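PDB 5ZQA: Lmo2812 protein, which probably acts as a penicillin-binding serine D-Ala-D-Ala carboxypeptidase of the S11 family that trims peptidoglycan peptides in the Listeria cell wall. Local coordinates for residues A[33-37]-A[251-256]; A[37-41]-A[268-272]; A[152-158]-A[171-177]; A[234-238]-A[257-262]. All blocks are in the same frame, centred on the assembly; numbering follows the deposited sequence.

Contact 1 of 4, residues A[33-37]-A[251-256]; sequences LSANA and IVLDAG
A classic beta bulge opens the pairing of 33-37 with strand 246-255: Asn36 and Ala37 both face Leu253. In the antiparallel hydrogen-bonded pair of Ala37 with Leu253, Leu253 N donates to Ala37 O at 2.9 Å. In return Leu253 O takes two long or bent bonds, both weak, from Ala37 N at 3.3 Å and from Asn36 N at 3.0 Å. Asn36 CG sits beside its backbone N (chi1 -74°), and from there the amide slants across the Asp254 carboxylate, the two planes 54° apart. Asn36 ND2 and Asp254 OD2 form a very short hydrogen bond, modelled at 2.5 Å, whose exact length is doubtful.

Beyond the bulge, Ser34 OG accepts the N-H of Gly256 at 2.8 Å, a side-chain bond, and one water is placed to donate to both Ser34 O and Asp254 O. The methyl of Ala35 meets Val252 CG1 at 3.7 Å, on the face where helix 258-272 packs. Ala37 CB and Leu253 CD1 approach to 4.2 Å on the other face, which lies against helix 175-188. Asp264 of helix 258-272 anchors the incoming loop through the backbone nitrogens of Ser34 and Ala35. The bulge thus marks the start of strand 37-42, where the N-terminal chain enters the central antiparallel sheet characteristic of serine penicillin-recognising enzymes.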
loop_
_atom_site.group_PDB
_atom_site.type_symbol
_atom_site.label_atom_id
_atom_site.label_comp_id
_atom_site.label_asym_id
_atom_site.label_seq_id
_atom_site.Cartn_x
_atom_site.Cartn_y
_atom_site.Cartn_z
ATOM N N LEU A 33 -0.048 21.542 -3.187
ATOM C CA LEU A 33 0.459 20.340 -2.538
ATOM C C LEU A 33 1.937 20.182 -2.793
ATOM O O LEU A 33 2.455 20.694 -3.787
ATOM C CB LEU A 33 -0.272 19.094 -3.055
ATOM C CG LEU A 33 -1.803 19.147 -3.038
ATOM C CD1 LEU A 33 -2.396 17.882 -3.634
ATOM C CD2 LEU A 33 -2.317 19.350 -1.623
ATOM N N SER A 34 2.616 19.450 -1.915
ATOM C CA SER A 34 4.008 19.088 -2.157
ATOM C C SER A 34 4.094 18.012 -3.222
ATOM O O SER A 34 4.986 18.024 -4.071
ATOM C CB SER A 34 4.680 18.598 -0.876
ATOM O OG SER A 34 5.993 18.150 -1.168
ATOM N N ALA A 35 3.154 17.080 -3.159
ATOM C CA ALA A 35 3.104 15.955 -4.084
ATOM C C ALA A 35 3.186 16.391 -5.533
ATOM O O ALA A 35 2.546 17.363 -5.929
ATOM C CB ALA A 35 1.824 15.172 -3.869
ATOM N N ASN A 36 3.949 15.657 -6.332
ATOM C CA ASN A 36 3.990 15.933 -7.760
ATOM C C ASN A 36 2.828 15.301 -8.522
ATOM O O ASN A 36 2.475 15.766 -9.604
ATOM C CB ASN A 36 5.338 15.494 -8.319
ATOM C CG ASN A 36 6.446 16.459 -7.921
ATOM O OD1 ASN A 36 6.290 17.674 -8.068
ATOM N ND2 ASN A 36 7.544 15.936 -7.383
ATOM N N ALA A 37 2.208 14.274 -7.947
ATOM C CA ALA A 37 0.948 13.746 -8.473
ATOM C C ALA A 37 0.034 13.463 -7.298
ATOM O O ALA A 37 0.478 12.924 -6.282
ATOM C CB ALA A 37 1.164 12.483 -9.292
ATOM N N ILE A 251 -4.682 9.809 -2.995
ATOM C CA ILE A 251 -3.375 9.360 -3.461
ATOM C C ILE A 251 -2.395 10.530 -3.471
ATOM O O ILE A 251 -2.688 11.571 -4.060
ATOM C CB ILE A 251 -3.428 8.797 -4.892
ATOM C CG1 ILE A 251 -4.626 7.860 -5.094
ATOM C CG2 ILE A 251 -2.099 8.143 -5.241
ATOM C CD1 ILE A 251 -4.502 6.614 -4.359
ATOM N N VAL A 252 -1.243 10.352 -2.821
ATOM C CA VAL A 252 -0.149 11.322 -2.809
ATOM C C VAL A 252 1.128 10.634 -3.264
ATOM O O VAL A 252 1.540 9.647 -2.662
ATOM C CB VAL A 252 0.052 11.922 -1.395
ATOM C CG1 VAL A 252 1.416 12.600 -1.270
ATOM C CG2 VAL A 252 -1.083 12.887 -1.075
ATOM N N LEU A 253 1.733 11.140 -4.335
ATOM C CA LEU A 253 2.979 10.595 -4.868
ATOM C C LEU A 253 4.049 11.673 -4.956
ATOM O O LEU A 253 3.786 12.769 -5.450
ATOM C CB LEU A 253 2.753 9.981 -6.257
ATOM C CG LEU A 253 1.668 8.907 -6.322
ATOM C CD1 LEU A 253 1.338 8.570 -7.775
ATOM C CD2 LEU A 253 2.129 7.668 -5.573
ATOM N N ASP A 254 5.238 11.348 -4.460
ATOM C CA ASP A 254 6.428 12.214 -4.547
ATOM C C ASP A 254 6.251 13.547 -3.826
ATOM O O ASP A 254 6.522 14.617 -4.392
ATOM C CB ASP A 254 6.809 12.460 -6.021
ATOM C CG ASP A 254 8.225 13.016 -6.181
ATOM O OD1 ASP A 254 9.068 12.798 -5.278
ATOM O OD2 ASP A 254 8.495 13.667 -7.213
ATOM N N ALA A 255 5.800 13.498 -2.576
ATOM C CA ALA A 255 5.902 14.674 -1.712
ATOM C C ALA A 255 7.339 14.778 -1.183
ATOM O O ALA A 255 8.097 13.808 -1.223
ATOM C CB ALA A 255 4.891 14.601 -0.572
ATOM N N GLY A 256 7.722 15.954 -0.687
ATOM C CA GLY A 256 9.122 16.212 -0.384
ATOM C C GLY A 256 9.665 15.712 0.942
ATOM O O GLY A 256 10.873 15.521 1.083
HETATM O O HOH W 1 7.804 17.307 -3.974
#

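Contact 2 of 4, residues A[37-41]-A[268-272]; sequences AAAVY and LMEVG
Val40 turns CG1 into the crowded position between its backbone N and carbonyl carbon (chi1 58°), and this rotation sets both methyls against helix 258-272. Across from it, Leu268 keeps CG beside its own backbone N (chi1 -69°), reaching toward strand 37-42 with CD1 over Ala38 and Ala39 and CD2 against Val40 CG1. The side chains run past one another in opposite directions.

Val40 CG1 does most of the touching. Val40 CG1 lies 3.6 Å from Leu268 O and 4.0 Å from Leu268 CD2. The same methyl, Val40 CG1, is 4.1 Å from Val271 CG1, nearly one helical turn further on. The second branch, Val40 CG2, comes within 4.2 Å of Gly272 CA, where the backbone without a side chain lets the strand lie close. Leu268 CD1 rests 4.2 Å from Ala38 CB and 3.8 Å from Ala39 O. Ala38 and Val40 thus present small, apolar groups on the sheet face that receives the helix, while Ala39 and Tyr41 direct theirs to the face lined by helix 175-188. The short strand and helix axes run in the same general direction, 31° apart and 8.3 Å at closest approach. Leu268 also touches Val252 and Tyr50, so one side chain spans three adjacent strands.

The one polar atom under the valine, Leu268 O, is already paired in the helix, accepting from Gly272 N at 2.8 Å. Its helix bond satisfies this carbonyl, so the valine methyls can lie against it at no polar cost, and the seam between strand and helix depends on fit of apolar surfaces, with no directional bond between the two segments.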
loop_
_atom_site.group_PDB
_atom_site.type_symbol
_atom_site.label_atom_id
_atom_site.label_comp_id
_atom_site.label_asym_id
_atom_site.label_seq_id
_atom_site.Cartn_x
_atom_site.Cartn_y
_atom_site.Cartn_z
ATOM N N ALA A 37 2.208 14.274 -7.947
ATOM C CA ALA A 37 0.948 13.746 -8.473
ATOM C C ALA A 37 0.034 13.463 -7.298
ATOM O O ALA A 37 0.478 12.924 -6.282
ATOM C CB ALA A 37 1.164 12.483 -9.292
ATOM N N ALA A 38 -1.228 13.845 -7.415
ATOM C CA ALA A 38 -2.151 13.662 -6.305
ATOM C C ALA A 38 -3.581 13.631 -6.778
ATOM O O ALA A 38 -3.914 14.193 -7.824
ATOM C CB ALA A 38 -1.972 14.754 -5.287
ATOM N N ALA A 39 -4.435 12.985 -5.997
ATOM C CA ALA A 39 -5.846 12.915 -6.334
ATOM C C ALA A 39 -6.656 12.447 -5.141
ATOM O O ALA A 39 -6.119 11.853 -4.200
ATOM C CB ALA A 39 -6.073 11.977 -7.538
ATOM N N VAL A 40 -7.951 12.726 -5.169
ATOM C CA VAL A 40 -8.854 12.103 -4.214
ATOM C C VAL A 40 -10.132 11.766 -4.968
ATOM O O VAL A 40 -10.580 12.537 -5.832
ATOM C CB VAL A 40 -9.098 13.001 -2.953
ATOM C CG1 VAL A 40 -9.676 14.395 -3.320
ATOM C CG2 VAL A 40 -9.960 12.268 -1.919
ATOM N N TYR A 41 -10.661 10.579 -4.679
ATOM C CA TYR A 41 -11.797 10.015 -5.405
ATOM C C TYR A 41 -12.893 9.539 -4.464
ATOM O O TYR A 41 -12.622 9.053 -3.370
ATOM C CB TYR A 41 -11.364 8.820 -6.269
ATOM C CG TYR A 41 -10.263 9.092 -7.275
ATOM C CD1 TYR A 41 -8.932 8.962 -6.915
ATOM C CD2 TYR A 41 -10.555 9.462 -8.586
ATOM C CE1 TYR A 41 -7.919 9.192 -7.809
ATOM C CE2 TYR A 41 -9.541 9.712 -9.495
ATOM C CZ TYR A 41 -8.220 9.573 -9.104
ATOM O OH TYR A 41 -7.208 9.821 -10.006
ATOM N N LEU A 268 -6.463 16.943 0.881
ATOM C CA LEU A 268 -7.266 16.117 -0.018
ATOM C C LEU A 268 -8.500 15.562 0.686
ATOM O O LEU A 268 -9.584 15.482 0.086
ATOM C CB LEU A 268 -6.424 14.968 -0.596
ATOM C CG LEU A 268 -5.330 15.404 -1.578
ATOM C CD1 LEU A 268 -4.361 14.260 -1.820
ATOM C CD2 LEU A 268 -5.940 15.859 -2.900
ATOM N N MET A 269 -8.351 15.192 1.957
ATOM C CA MET A 269 -9.483 14.669 2.714
ATOM C C MET A 269 -10.528 15.768 2.932
ATOM O O MET A 269 -11.732 15.495 2.885
ATOM C CB MET A 269 -9.006 14.067 4.045
ATOM C CG MET A 269 -8.320 12.701 3.887
ATOM S SD MET A 269 -9.444 11.509 3.109
ATOM C CE MET A 269 -8.395 10.063 2.900
ATOM N N GLU A 270 -10.072 17.005 3.128
ATOM C CA GLU A 270 -10.983 18.152 3.242
ATOM C C GLU A 270 -11.813 18.320 1.965
ATOM O O GLU A 270 -13.027 18.532 2.019
ATOM C CB GLU A 270 -10.206 19.443 3.541
ATOM C CG GLU A 270 -11.094 20.676 3.678
ATOM C CD GLU A 270 -10.423 21.807 4.441
ATOM O OE1 GLU A 270 -9.757 21.530 5.462
ATOM O OE2 GLU A 270 -10.569 22.976 4.022
ATOM N N VAL A 271 -11.158 18.219 0.815
ATOM C CA VAL A 271 -11.851 18.259 -0.471
ATOM C C VAL A 271 -12.795 17.073 -0.614
ATOM O O VAL A 271 -13.943 17.217 -1.063
ATOM C CB VAL A 271 -10.838 18.258 -1.642
ATOM C CG1 VAL A 271 -11.547 18.070 -2.985
ATOM C CG2 VAL A 271 -10.060 19.555 -1.631
ATOM N N GLY A 272 -12.304 15.898 -0.235
ATOM C CA GLY A 272 -13.075 14.676 -0.386
ATOM C C GLY A 272 -14.417 14.711 0.321
ATOM O O GLY A 272 -15.393 14.128 -0.159
#

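Contact 3 of 4, residues A[152-158]-A[171-177]; sequences MSSKTTF and AVSTTKD
Asp177 CB, at the start of helix 175-188, already meets the loop 152-158: Thr156 OG1 lies 3.2 Å from it and Met152 CE 3.7 Å, the thioether chain bent at its last torsion. The next atom, CG, carries a carboxylate whose two oxygens divide the loop between them. Asp177 OD1 accepts the backbone N-H of Ser153 at 2.8 Å, the donor coming from above the carboxylate plane. Asp177 OD2 takes two hydroxyls, Ser153 OG on its syn side at 2.6 Å and Thr156 OG1, lifted well out of the plane, at 2.7 Å. Three bonds therefore fix the rotation of this buried acid and would probably favour its charged form. Thr156 OG1 is positioned in turn by Ser173 OG, which donates to it at 2.7 Å; the relay carries strand 172-173 into the same network.

Ser153 OG also accepts from Lys155 N, closing an ST turn within the type I turn from Ser153 to Thr156. Lys155 lays CD on Thr174 CG2, while its amine goes on to the Asp55 carbonyl. Further along, Thr157 and Val172 form one antiparallel bridge: Thr157 N reaches Val172 O at 3.0 Å, and Val172 N returns to Thr157 O at the same length. Thr174 OG1 accepts from Asp177 N, the capping bond of a helix N-cap, with the aspartate of the first helical turn holding an ST turn in the neighbouring loop.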
loop_
_atom_site.group_PDB
_atom_site.type_symbol
_atom_site.label_atom_id
_atom_site.label_comp_id
_atom_site.label_asym_id
_atom_site.label_seq_id
_atom_site.Cartn_x
_atom_site.Cartn_y
_atom_site.Cartn_z
ATOM N N MET A 152 -6.933 -2.523 -14.151
ATOM C CA MET A 152 -5.940 -1.454 -14.133
ATOM C C MET A 152 -5.377 -1.236 -15.539
ATOM O O MET A 152 -5.419 -2.135 -16.382
ATOM C CB MET A 152 -4.818 -1.758 -13.141
ATOM C CG MET A 152 -5.302 -1.931 -11.710
ATOM S SD MET A 152 -3.967 -2.355 -10.564
ATOM C CE MET A 152 -3.091 -0.809 -10.417
ATOM N N SER A 153 -4.847 -0.046 -15.788
ATOM C CA SER A 153 -4.418 0.318 -17.136
ATOM C C SER A 153 -3.029 -0.220 -17.475
ATOM O O SER A 153 -2.306 -0.744 -16.617
ATOM C CB SER A 153 -4.429 1.840 -17.319
ATOM O OG SER A 153 -3.223 2.408 -16.835
ATOM N N SER A 154 -2.651 -0.060 -18.736
ATOM C CA SER A 154 -1.338 -0.486 -19.190
ATOM C C SER A 154 -0.204 0.378 -18.642
ATOM O O SER A 154 0.968 0.079 -18.872
ATOM C CB SER A 154 -1.284 -0.479 -20.716
ATOM O OG SER A 154 -1.440 0.843 -21.201
ATOM N N LYS A 155 -0.532 1.436 -17.900
ATOM C CA LYS A 155 0.512 2.269 -17.322
ATOM C C LYS A 155 1.076 1.691 -16.027
ATOM O O LYS A 155 2.102 2.167 -15.530
ATOM C CB LYS A 155 -0.002 3.685 -17.067
ATOM C CG LYS A 155 -0.252 4.445 -18.348
ATOM C CD LYS A 155 -0.760 5.847 -18.079
ATOM C CE LYS A 155 -1.019 6.579 -19.389
ATOM N NZ LYS A 155 -1.429 7.996 -19.167
ATOM N N THR A 156 0.398 0.694 -15.468
ATOM C CA THR A 156 0.879 0.044 -14.242
ATOM C C THR A 156 1.733 -1.186 -14.532
ATOM O O THR A 156 1.340 -2.029 -15.327
ATOM C CB THR A 156 -0.295 -0.384 -13.344
ATOM O OG1 THR A 156 -0.968 0.789 -12.875
ATOM C CG2 THR A 156 0.194 -1.201 -12.127
ATOM N N THR A 157 2.904 -1.265 -13.903
ATOM C CA THR A 157 3.697 -2.497 -13.884
ATOM C C THR A 157 4.335 -2.699 -12.516
ATOM O O THR A 157 4.981 -1.797 -11.972
ATOM C CB THR A 157 4.813 -2.517 -14.959
ATOM O OG1 THR A 157 5.542 -1.294 -14.913
ATOM C CG2 THR A 157 4.243 -2.696 -16.355
ATOM N N PHE A 158 4.121 -3.886 -11.962
ATOM C CA PHE A 158 4.767 -4.321 -10.727
ATOM C C PHE A 158 6.016 -5.121 -11.058
ATOM O O PHE A 158 6.042 -5.850 -12.051
ATOM C CB PHE A 158 3.806 -5.168 -9.885
ATOM C CG PHE A 158 2.559 -4.439 -9.475
ATOM C CD1 PHE A 158 2.595 -3.507 -8.451
ATOM C CD2 PHE A 158 1.347 -4.696 -10.105
ATOM C CE1 PHE A 158 1.458 -2.827 -8.062
ATOM C CE2 PHE A 158 0.196 -4.012 -9.721
ATOM C CZ PHE A 158 0.257 -3.074 -8.697
ATOM N N ALA A 171 8.683 -0.442 -9.945
ATOM C CA ALA A 171 7.228 -0.506 -9.930
ATOM C C ALA A 171 6.656 0.879 -10.214
ATOM O O ALA A 171 7.060 1.851 -9.575
ATOM C CB ALA A 171 6.738 -1.012 -8.593
ATOM N N VAL A 172 5.730 0.964 -11.160
ATOM C CA VAL A 172 5.133 2.252 -11.509
ATOM C C VAL A 172 3.624 2.136 -11.687
ATOM O O VAL A 172 3.093 1.055 -11.979
ATOM C CB VAL A 172 5.733 2.856 -12.812
ATOM C CG1 VAL A 172 7.227 3.175 -12.636
ATOM C CG2 VAL A 172 5.502 1.942 -14.003
ATOM N N SER A 173 2.943 3.268 -11.525
ATOM C CA SER A 173 1.495 3.322 -11.713
ATOM C C SER A 173 1.074 4.788 -11.860
ATOM O O SER A 173 1.921 5.662 -12.041
ATOM C CB SER A 173 0.780 2.638 -10.537
ATOM O OG SER A 173 -0.595 2.424 -10.806
ATOM N N THR A 174 -0.230 5.041 -11.795
ATOM C CA THR A 174 -0.799 6.391 -11.852
ATOM C C THR A 174 -1.760 6.558 -10.692
ATOM O O THR A 174 -2.189 5.553 -10.120
ATOM C CB THR A 174 -1.575 6.637 -13.145
ATOM O OG1 THR A 174 -2.702 5.751 -13.187
ATOM C CG2 THR A 174 -0.694 6.380 -14.372
ATOM N N THR A 175 -2.147 7.790 -10.353
ATOM C CA THR A 175 -3.128 7.927 -9.279
ATOM C C THR A 175 -4.435 7.243 -9.649
ATOM O O THR A 175 -5.111 6.689 -8.784
ATOM C CB THR A 175 -3.458 9.386 -8.893
ATOM O OG1 THR A 175 -4.189 10.027 -9.942
ATOM C CG2 THR A 175 -2.202 10.163 -8.559
ATOM N N LYS A 176 -4.794 7.277 -10.931
ATOM C CA LYS A 176 -6.018 6.627 -11.379
ATOM C C LYS A 176 -5.963 5.110 -11.143
ATOM O O LYS A 176 -6.910 4.522 -10.619
ATOM C CB LYS A 176 -6.284 6.943 -12.853
ATOM C CG LYS A 176 -6.718 8.377 -13.106
ATOM C CD LYS A 176 -7.043 8.580 -14.580
ATOM C CE LYS A 176 -7.766 9.899 -14.803
ATOM N NZ LYS A 176 -9.052 9.980 -14.038
ATOM N N ASP A 177 -4.854 4.476 -11.512
ATOM C CA ASP A 177 -4.733 3.032 -11.315
ATOM C C ASP A 177 -4.625 2.665 -9.829
ATOM O O ASP A 177 -5.168 1.644 -9.393
ATOM C CB ASP A 177 -3.524 2.500 -12.072
ATOM C CG ASP A 177 -3.822 2.196 -13.527
ATOM O OD1 ASP A 177 -5.004 2.063 -13.914
ATOM O OD2 ASP A 177 -2.846 2.057 -14.285
HETATM O O HOH W 2 -3.928 5.346 -15.694
#

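Contact 4 of 4, residues A[234-238]-A[257-262]; sequences GYCFI and TAEKRF
Tyr235 lays one ring face over the peptide link between Thr257 and Ala258: Ala258 N stands 3.4 Å above the ring plane, over its centre, and Thr257 C nearer the rim. The methyl of Ala258 adds a contact of 3.8 Å to Tyr235 CE2. At the edge of the same ring, in its plane, comes the guanidinium carbon of Arg261, so that the tyrosine edge lies over a face of the guanidinium. Arg261 NH1 donates to Cys236 O at 3.2 Å in a bent bond, 138° at the hydrogen. Deeper in, Phe262 points an edge at the face of Phe237 in a T-shaped pair, ring centroids 5.2 Å apart and planes at 67°. Phe262 CE1 sits over the centre of the Phe237 ring.

These groups join the first turn of the C-terminal helix 258-272 to strand 236-243 of the five-stranded antiparallel sheet, on the face opposite Cys236. Phe237 CG, anti to its backbone N (chi1 -176°), is turned toward that helix, and Arg261 CD packs on Phe237 CB at 3.9 Å. In the next shell Arg261 CG lies over a face of the Phe262 ring. Thr257 holds the helix start in place as N-cap, its OG1 accepting from Lys260 N at 3.0 Å. Outside the two segments, Phe229 stacks with Tyr235, and Thr227 of strand 222-230 touches Phe237, Arg261 and Phe262.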
loop_
_atom_site.group_PDB
_atom_site.type_symbol
_atom_site.label_atom_id
_atom_site.label_comp_id
_atom_site.label_asym_id
_atom_site.label_seq_id
_atom_site.Cartn_x
_atom_site.Cartn_y
_atom_site.Cartn_z
ATOM N N GLY A 234 9.923 9.624 -3.945
ATOM C CA GLY A 234 9.586 10.588 -2.913
ATOM C C GLY A 234 8.675 9.976 -1.863
ATOM O O GLY A 234 8.518 8.746 -1.784
ATOM N N TYR A 235 8.066 10.827 -1.046
ATOM C CA TYR A 235 7.202 10.352 0.031
ATOM C C TYR A 235 5.771 10.197 -0.462
ATOM O O TYR A 235 5.167 11.143 -0.966
ATOM C CB TYR A 235 7.277 11.312 1.229
ATOM C CG TYR A 235 8.616 11.243 1.934
ATOM C CD1 TYR A 235 9.676 12.048 1.529
ATOM C CD2 TYR A 235 8.820 10.356 2.983
ATOM C CE1 TYR A 235 10.910 11.975 2.164
ATOM C CE2 TYR A 235 10.046 10.277 3.624
ATOM C CZ TYR A 235 11.083 11.092 3.210
ATOM O OH TYR A 235 12.310 11.025 3.840
ATOM N N CYS A 236 5.240 8.986 -0.315
ATOM C CA CYS A 236 3.964 8.617 -0.912
ATOM C C CYS A 236 2.982 8.132 0.136
ATOM O O CYS A 236 3.375 7.576 1.150
ATOM C CB CYS A 236 4.163 7.517 -1.958
ATOM S SG CYS A 236 5.305 7.949 -3.311
ATOM N N PHE A 237 1.691 8.323 -0.118
ATOM C CA PHE A 237 0.677 7.791 0.788
ATOM C C PHE A 237 -0.652 7.621 0.082
ATOM O O PHE A 237 -1.128 8.542 -0.583
ATOM C CB PHE A 237 0.495 8.704 2.016
ATOM C CG PHE A 237 -0.483 8.166 3.038
ATOM C CD1 PHE A 237 -0.243 6.959 3.674
ATOM C CD2 PHE A 237 -1.635 8.865 3.362
ATOM C CE1 PHE A 237 -1.134 6.455 4.622
ATOM C CE2 PHE A 237 -2.530 8.363 4.312
ATOM C CZ PHE A 237 -2.282 7.164 4.928
ATOM N N ILE A 238 -1.248 6.441 0.237
ATOM C CA ILE A 238 -2.638 6.213 -0.139
ATOM C C ILE A 238 -3.451 6.238 1.144
ATOM O O ILE A 238 -3.217 5.438 2.048
ATOM C CB ILE A 238 -2.836 4.881 -0.885
ATOM C CG1 ILE A 238 -2.103 4.928 -2.223
ATOM C CG2 ILE A 238 -4.332 4.624 -1.147
ATOM C CD1 ILE A 238 -2.105 3.612 -2.997
ATOM N N THR A 257 8.784 15.544 1.923
ATOM C CA THR A 257 9.146 15.006 3.234
ATOM C C THR A 257 8.042 14.076 3.725
ATOM O O THR A 257 6.947 14.066 3.171
ATOM C CB THR A 257 9.339 16.100 4.300
ATOM O OG1 THR A 257 8.075 16.738 4.554
ATOM C CG2 THR A 257 10.363 17.132 3.850
ATOM N N ALA A 258 8.322 13.308 4.773
ATOM C CA ALA A 258 7.297 12.453 5.363
ATOM C C ALA A 258 6.121 13.283 5.879
ATOM O O ALA A 258 4.960 12.915 5.710
ATOM C CB ALA A 258 7.888 11.606 6.482
ATOM N N GLU A 259 6.422 14.422 6.491
ATOM C CA GLU A 259 5.402 15.312 7.010
ATOM C C GLU A 259 4.524 15.860 5.893
ATOM O O GLU A 259 3.305 15.946 6.040
ATOM C CB GLU A 259 6.054 16.472 7.780
ATOM C CG GLU A 259 5.116 17.636 8.053
ATOM C CD GLU A 259 5.797 18.778 8.779
ATOM O OE1 GLU A 259 6.544 19.555 8.129
ATOM O OE2 GLU A 259 5.582 18.892 10.006
ATOM N N LYS A 260 5.144 16.234 4.778
ATOM C CA LYS A 260 4.395 16.852 3.687
ATOM C C LYS A 260 3.390 15.898 3.038
ATOM O O LYS A 260 2.326 16.338 2.596
ATOM C CB LYS A 260 5.347 17.383 2.620
ATOM C CG LYS A 260 6.020 18.707 2.983
ATOM C CD LYS A 260 7.209 18.972 2.089
ATOM C CE LYS A 260 7.796 20.374 2.309
ATOM N NZ LYS A 260 6.844 21.392 1.815
ATOM N N ARG A 261 3.716 14.611 2.956
ATOM C CA ARG A 261 2.750 13.699 2.340
ATOM C C ARG A 261 1.481 13.669 3.176
ATOM O O ARG A 261 0.388 13.496 2.636
ATOM C CB ARG A 261 3.320 12.281 2.172
ATOM C CG ARG A 261 3.326 11.451 3.423
ATOM C CD ARG A 261 3.930 10.095 3.170
ATOM N NE ARG A 261 4.678 9.654 4.335
ATOM C CZ ARG A 261 5.535 8.642 4.331
ATOM N NH1 ARG A 261 5.773 7.968 3.212
ATOM N NH2 ARG A 261 6.182 8.321 5.443
ATOM N N PHE A 262 1.602 13.856 4.488
ATOM C CA PHE A 262 0.418 13.805 5.331
ATOM C C PHE A 262 -0.313 15.158 5.353
ATOM O O PHE A 262 -1.535 15.205 5.451
ATOM C CB PHE A 262 0.790 13.326 6.746
ATOM C CG PHE A 262 1.306 11.901 6.787
ATOM C CD1 PHE A 262 0.541 10.862 6.285
ATOM C CD2 PHE A 262 2.551 11.607 7.324
ATOM C CE1 PHE A 262 0.998 9.556 6.320
ATOM C CE2 PHE A 262 3.017 10.303 7.357
ATOM C CZ PHE A 262 2.231 9.275 6.848
#

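Contacts 1, 2 and 4 all involve the central sheet, and contacts 2 and 4 seat opposite ends of helix 258-272 on one face of it. Contacts 1 and 2 share Ala37, and contact 1 joins contact 4 through backbone bonds between strands 246-255 and 236-243. Contact 3 stands on the other side of the sheet, meeting contacts 1 and 2 through Thr175. Chemistry follows place: the buried contact 2 is apolar, contact 1 is mainly backbone pairing with a polar rim, the partly buried contact 4 is aromatic with one arginine bond, and contact 3 buries a hydroxyl-carboxylate network beneath an exposed turn.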